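Local atomic coordinates of papain-like cysteine protease (Porcine reproductive and respiratory syndrome virus, PDB entry 3MTV), a protein that acts as a papain-like cysteine protease and metal-dependent nuclease of the viral polyprotein, and probably blocks host mRNA export and interferon signalling. Residues T47-H52 / G78-D83; I145-F150 / E172-I177. One frame throughout, in Å; residues are numbered along the deposited sequence.

Contact 1. Residues T47-H52 / G78-D83; sequences TSFPPH and GCLPAD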
loop_
_atom_site.group_PDB
_atom_site.type_symbol
_atom_site.label_atom_id
_atom_site.label_comp_id
_atom_site.label_asym_id
_atom_site.label_seq_id
_atom_site.Cartn_x
_atom_site.Cartn_y
_atom_site.Cartn_z
ATOM N N THR A 47 7.559 6.930 10.846
ATOM C CA THR A 47 8.587 7.913 11.117
ATOM C C THR A 47 9.895 7.520 10.462
ATOM O O THR A 47 10.635 8.358 9.887
ATOM C CB THR A 47 8.739 8.195 12.634
ATOM O OG1 THR A 47 7.824 9.252 12.958
ATOM C CG2 THR A 47 10.099 8.745 12.905
ATOM N N SER A 48 10.211 6.248 10.467
ATOM C CA SER A 48 11.523 5.978 9.938
ATOM C C SER A 48 11.704 5.392 8.522
ATOM O O SER A 48 12.746 5.537 7.890
ATOM C CB SER A 48 12.372 5.319 11.026
ATOM O OG SER A 48 11.604 4.346 11.605
ATOM N N PHE A 49 10.678 4.796 7.944
ATOM C CA PHE A 49 10.827 4.248 6.570
ATOM C C PHE A 49 10.116 4.934 5.445
ATOM O O PHE A 49 9.402 5.895 5.662
ATOM C CB PHE A 49 10.420 2.834 6.561
ATOM C CG PHE A 49 11.158 2.041 7.511
ATOM C CD1 PHE A 49 10.724 1.912 8.804
ATOM C CD2 PHE A 49 12.343 1.465 7.148
ATOM C CE1 PHE A 49 11.444 1.174 9.722
ATOM C CE2 PHE A 49 13.059 0.690 8.070
ATOM C CZ PHE A 49 12.578 0.537 9.356
ATOM N N PRO A 50 10.406 4.535 4.206
ATOM C CA PRO A 50 9.562 5.235 3.234
ATOM C C PRO A 50 8.335 4.357 2.853
ATOM O O PRO A 50 8.403 3.102 2.951
ATOM C CB PRO A 50 10.532 5.370 2.054
ATOM C CG PRO A 50 11.409 4.062 2.152
ATOM C CD PRO A 50 11.586 3.843 3.578
ATOM N N PRO A 51 7.282 4.967 2.287
ATOM C CA PRO A 51 6.032 4.295 1.978
ATOM C C PRO A 51 6.305 3.116 1.103
ATOM O O PRO A 51 7.219 3.175 0.415
ATOM C CB PRO A 51 5.334 5.314 1.190
ATOM C CG PRO A 51 6.152 6.583 1.151
ATOM C CD PRO A 51 7.473 6.122 1.409
ATOM N N HIS A 52 5.640 1.999 1.269
ATOM C CA HIS A 52 5.472 1.037 0.192
ATOM C C HIS A 52 6.587 0.147 0.285
ATOM O O HIS A 52 6.690 -0.825 -0.526
ATOM C CB HIS A 52 5.429 1.647 -1.249
ATOM C CG HIS A 52 4.398 2.754 -1.475
ATOM N ND1 HIS A 52 3.023 2.590 -1.300
ATOM C CD2 HIS A 52 4.558 4.038 -1.900
ATOM C CE1 HIS A 52 2.413 3.736 -1.584
ATOM N NE2 HIS A 52 3.320 4.629 -1.984
ATOM N N GLY A 78 15.002 10.634 13.378
ATOM C CA GLY A 78 14.196 9.402 13.315
ATOM C C GLY A 78 14.306 8.686 14.639
ATOM O O GLY A 78 14.124 9.335 15.671
ATOM N N CYS A 79 14.622 7.385 14.620
ATOM C CA CYS A 79 14.732 6.552 15.843
ATOM C C CYS A 79 15.467 5.320 15.443
ATOM O O CYS A 79 15.372 4.156 15.952
ATOM C CB CYS A 79 13.398 6.160 16.499
ATOM S SG CYS A 79 11.793 5.977 15.620
ATOM N N LEU A 80 16.244 5.576 14.457
ATOM C CA LEU A 80 17.072 4.507 14.137
ATOM C C LEU A 80 18.469 4.870 14.563
ATOM O O LEU A 80 18.962 6.026 14.335
ATOM C CB LEU A 80 16.932 4.240 12.673
ATOM C CG LEU A 80 15.976 3.102 12.464
ATOM C CD1 LEU A 80 15.210 3.519 11.296
ATOM C CD2 LEU A 80 16.716 1.727 12.265
ATOM N N PRO A 81 19.081 3.875 15.197
ATOM C CA PRO A 81 20.511 3.829 15.417
ATOM C C PRO A 81 21.143 4.056 14.043
ATOM O O PRO A 81 21.067 3.142 13.162
ATOM C CB PRO A 81 20.788 2.347 15.808
ATOM C CG PRO A 81 19.562 1.592 15.469
ATOM C CD PRO A 81 18.529 2.551 14.891
ATOM N N ALA A 82 21.794 5.205 13.847
ATOM C CA ALA A 82 22.678 5.258 12.656
ATOM C C ALA A 82 23.711 4.117 12.416
ATOM O O ALA A 82 23.875 3.772 11.268
ATOM C CB ALA A 82 23.248 6.520 12.495
ATOM N N ASP A 83 24.349 3.456 13.406
ATOM C CA ASP A 83 25.040 2.182 13.027
ATOM C C ASP A 83 24.303 1.405 11.873
ATOM O O ASP A 83 24.886 0.505 11.255
ATOM C CB ASP A 83 25.164 1.140 14.188
ATOM C CG ASP A 83 25.374 1.769 15.552
ATOM O OD1 ASP A 83 26.525 2.304 15.741
ATOM O OD2 ASP A 83 24.415 1.673 16.423
#
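Ser48 OG is gripped by one hydrogen bond, made back along helix 39-48 to the carbonyl of Arg44, one turn earlier. With chi1 at 46°, the hydroxyl sits between the backbone N and the carbonyl carbon, and its polar need is met inside its own helix. Across the contact the side chain meets carbon: no hydrogen bond joins the two segments. Leu80 is the main partner: its CD1 branch reaches Ser48 CB at 3.4 Å and flanks the hydroxyl as well, with Ser48 OG 3.7 Å from Leu80 CD1. The same methyl approaches the tip of the Phe49 ring obliquely, Leu80 CD1 to Phe49 CZ being 4.4 Å, and Phe60 completes this apolar cluster, meeting Phe49 edge-to-face and touching Leu80. Thr47 contributes a methyl one residue earlier. Its CG2, anti to the backbone N, lies 4.2 Å from the bare CA of Gly78, and Thr47 CG2 is equally 4.2 Å from Cys79 SG. Polar links run instead through residues 68-71: Ser70 OG bonds to Thr47 O, the Ser48 backbone pairs with Met71, and Gly78 and Leu80 pair with Gly68 and Val69. Further on, both ring nitrogens of His52 hydrogen-bond to the second subunit. The arrangement is a helix C-terminus, which Phe49 is the first to leave, packed against the loop that follows strand 77-78 and leads toward helix 100-112 of this papain-like protease.

Contact 2. Residues I145-F150 / E172-I177; sequences IVIQYF and EDLLRI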
loop_
_atom_site.group_PDB
_atom_site.type_symbol
_atom_site.label_atom_id
_atom_site.label_comp_id
_atom_site.label_asym_id
_atom_site.label_seq_id
_atom_site.Cartn_x
_atom_site.Cartn_y
_atom_site.Cartn_z
ATOM N N ILE A 145 31.734 -7.238 -5.588
ATOM C CA ILE A 145 30.730 -6.248 -5.216
ATOM C C ILE A 145 29.320 -6.613 -5.536
ATOM O O ILE A 145 28.942 -6.931 -6.759
ATOM C CB ILE A 145 30.860 -4.897 -5.936
ATOM C CG1 ILE A 145 32.273 -4.521 -6.218
ATOM C CG2 ILE A 145 30.495 -3.803 -5.008
ATOM C CD1 ILE A 145 32.411 -3.106 -5.915
ATOM N N VAL A 146 28.577 -6.447 -4.430
ATOM C CA VAL A 146 27.148 -6.575 -4.392
ATOM C C VAL A 146 26.417 -5.290 -4.486
ATOM O O VAL A 146 26.597 -4.344 -3.661
ATOM C CB VAL A 146 26.620 -7.091 -3.083
ATOM C CG1 VAL A 146 25.559 -8.028 -3.421
ATOM C CG2 VAL A 146 27.682 -7.756 -2.264
ATOM N N ILE A 147 25.502 -5.331 -5.449
ATOM C CA ILE A 147 24.487 -4.304 -5.519
ATOM C C ILE A 147 23.244 -4.693 -4.750
ATOM O O ILE A 147 22.753 -5.814 -4.907
ATOM C CB ILE A 147 24.057 -4.074 -6.954
ATOM C CG1 ILE A 147 25.246 -3.813 -7.849
ATOM C CG2 ILE A 147 23.275 -2.800 -7.019
ATOM C CD1 ILE A 147 25.972 -2.559 -7.380
ATOM N N GLN A 148 22.747 -3.782 -3.921
ATOM C CA GLN A 148 21.531 -4.047 -3.123
ATOM C C GLN A 148 20.460 -3.012 -3.112
ATOM O O GLN A 148 20.672 -1.809 -3.382
ATOM C CB GLN A 148 21.848 -4.311 -1.666
ATOM C CG GLN A 148 23.045 -5.160 -1.530
ATOM C CD GLN A 148 23.160 -5.668 -0.174
ATOM O OE1 GLN A 148 23.045 -6.888 0.034
ATOM N NE2 GLN A 148 23.385 -4.749 0.800
ATOM N N TYR A 149 19.290 -3.511 -2.758
ATOM C CA TYR A 149 18.136 -2.665 -2.690
ATOM C C TYR A 149 17.595 -2.905 -1.350
ATOM O O TYR A 149 17.806 -3.903 -0.646
ATOM C CB TYR A 149 17.079 -3.047 -3.715
ATOM C CG TYR A 149 16.542 -4.463 -3.597
ATOM C CD1 TYR A 149 17.065 -5.449 -4.379
ATOM C CD2 TYR A 149 15.511 -4.795 -2.697
ATOM C CE1 TYR A 149 16.622 -6.728 -4.317
ATOM C CE2 TYR A 149 15.034 -6.089 -2.609
ATOM C CZ TYR A 149 15.617 -7.060 -3.444
ATOM O OH TYR A 149 15.255 -8.386 -3.445
ATOM N N PHE A 150 16.865 -1.930 -0.980
ATOM C CA PHE A 150 16.232 -2.062 0.260
ATOM C C PHE A 150 14.825 -2.557 0.155
ATOM O O PHE A 150 13.893 -1.825 -0.356
ATOM C CB PHE A 150 16.070 -0.704 0.719
ATOM C CG PHE A 150 15.467 -0.638 1.993
ATOM C CD1 PHE A 150 16.108 -1.190 3.067
ATOM C CD2 PHE A 150 14.308 0.013 2.180
ATOM C CE1 PHE A 150 15.620 -1.065 4.305
ATOM C CE2 PHE A 150 13.809 0.151 3.434
ATOM C CZ PHE A 150 14.460 -0.410 4.490
ATOM N N GLU A 172 19.122 -6.422 0.463
ATOM C CA GLU A 172 18.820 -7.605 -0.237
ATOM C C GLU A 172 19.615 -7.607 -1.526
ATOM O O GLU A 172 19.572 -6.696 -2.321
ATOM C CB GLU A 172 17.344 -7.487 -0.507
ATOM C CG GLU A 172 16.573 -7.126 0.777
ATOM C CD GLU A 172 16.219 -8.411 1.594
ATOM O OE1 GLU A 172 16.433 -9.448 0.874
ATOM O OE2 GLU A 172 15.759 -8.390 2.840
ATOM N N ASP A 173 20.390 -8.647 -1.687
ATOM C CA ASP A 173 21.374 -8.684 -2.719
ATOM C C ASP A 173 20.603 -8.670 -3.997
ATOM O O ASP A 173 19.810 -9.511 -4.257
ATOM C CB ASP A 173 22.146 -10.027 -2.658
ATOM C CG ASP A 173 23.138 -10.107 -1.510
ATOM O OD1 ASP A 173 24.007 -10.964 -1.693
ATOM O OD2 ASP A 173 23.084 -9.406 -0.447
ATOM N N LEU A 174 20.934 -7.750 -4.852
ATOM C CA LEU A 174 20.416 -7.727 -6.195
ATOM C C LEU A 174 21.304 -8.387 -7.228
ATOM O O LEU A 174 20.896 -9.378 -7.817
ATOM C CB LEU A 174 20.390 -6.302 -6.602
ATOM C CG LEU A 174 19.225 -5.965 -7.480
ATOM C CD1 LEU A 174 19.668 -4.924 -8.423
ATOM C CD2 LEU A 174 18.773 -7.144 -8.237
ATOM N N LEU A 175 22.457 -7.776 -7.562
ATOM C CA LEU A 175 23.567 -8.503 -8.301
ATOM C C LEU A 175 24.967 -8.129 -8.010
ATOM O O LEU A 175 25.270 -7.353 -7.029
ATOM C CB LEU A 175 23.532 -8.460 -9.808
ATOM C CG LEU A 175 23.118 -7.090 -10.327
ATOM C CD1 LEU A 175 24.188 -6.140 -10.677
ATOM C CD2 LEU A 175 22.268 -7.264 -11.552
ATOM N N ARG A 176 25.816 -8.725 -8.878
ATOM C CA ARG A 176 27.247 -8.738 -8.564
ATOM C C ARG A 176 27.910 -8.195 -9.700
ATOM O O ARG A 176 27.521 -8.498 -10.849
ATOM C CB ARG A 176 27.791 -10.104 -8.133
ATOM C CG ARG A 176 27.399 -10.368 -6.589
ATOM C CD ARG A 176 28.137 -11.549 -5.928
ATOM N NE ARG A 176 28.804 -12.421 -6.917
ATOM C CZ ARG A 176 29.789 -13.250 -6.611
ATOM N NH1 ARG A 176 30.234 -13.341 -5.363
ATOM N NH2 ARG A 176 30.325 -13.981 -7.555
ATOM N N ILE A 177 28.830 -7.285 -9.362
ATOM C CA ILE A 177 29.738 -6.704 -10.378
ATOM C C ILE A 177 31.193 -6.510 -9.939
ATOM O O ILE A 177 31.572 -6.802 -8.809
ATOM C CB ILE A 177 29.272 -5.322 -10.803
ATOM C CG1 ILE A 177 28.706 -4.597 -9.619
ATOM C CG2 ILE A 177 28.156 -5.383 -11.807
ATOM C CD1 ILE A 177 29.107 -3.197 -9.549
#
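The Tyr149 ring carries Glu172 CB over one face, a CH-pi contact with CB 3.7 Å from the ring centroid, while Leu174 CG meets its edge in plane, 3.8 Å from Tyr149 CD1. A chi1 of 60° places the ring in the crowded position between backbone N and carbonyl carbon, laying it across the opposite strand. Glu172 bends at chi2 (-86°), so its carboxylate leads away. Beside this pair the antiparallel ladder is interrupted by a classic bulge, Leu174 and Leu175 both facing Ile147. Ile147 O takes the N-H of Leu174 at 2.7 Å and, weakly, that of Leu175; Ile147 N returns a nearly straight bond to Leu175 O (2.6 Å). On the Tyr149 face Ile147 continues the apolar row, its CG1 alongside Leu175 CD1 and its CD1 3.9 Å from Ile177 CD1. The Val146 side chain, on the other face, crosses that of Asp173 obliquely, with Val146 CG1 3.7 Å from Asp173 CG, and Arg176 sends NH2 to Thr141 O. The two strands are inner members of a five-stranded antiparallel sheet: 145-150 lies against 158-162, where Gln148 pairs through its backbone with the probable active-site His159, and 171-181 lies against 135-139.

From the N terminus the chain builds three strands of a sheet, 3-7, 10-15 and 18-23, then helix 39-48, whose end opens contact 1. That contact closes a 25-residue loop holding strand 54-56, the sheet's fourth, strand 68-69 and the first residue of 77-78. Next come the probable active-site Cys90, helices 100-112 and 124-131, and strand 135-139. Contact 2 then closes a 21-residue loop that includes strand 158-162 with His159. The two contacts follow in series, neither nesting nor crossing, and their centres lie 21 Å apart on opposite sides of the chain's centre. Their edges nonetheless meet: Phe49 CD2 packs 3.9 Å from Phe150 CZ, joining the end of helix 39-48 to the protease sheet.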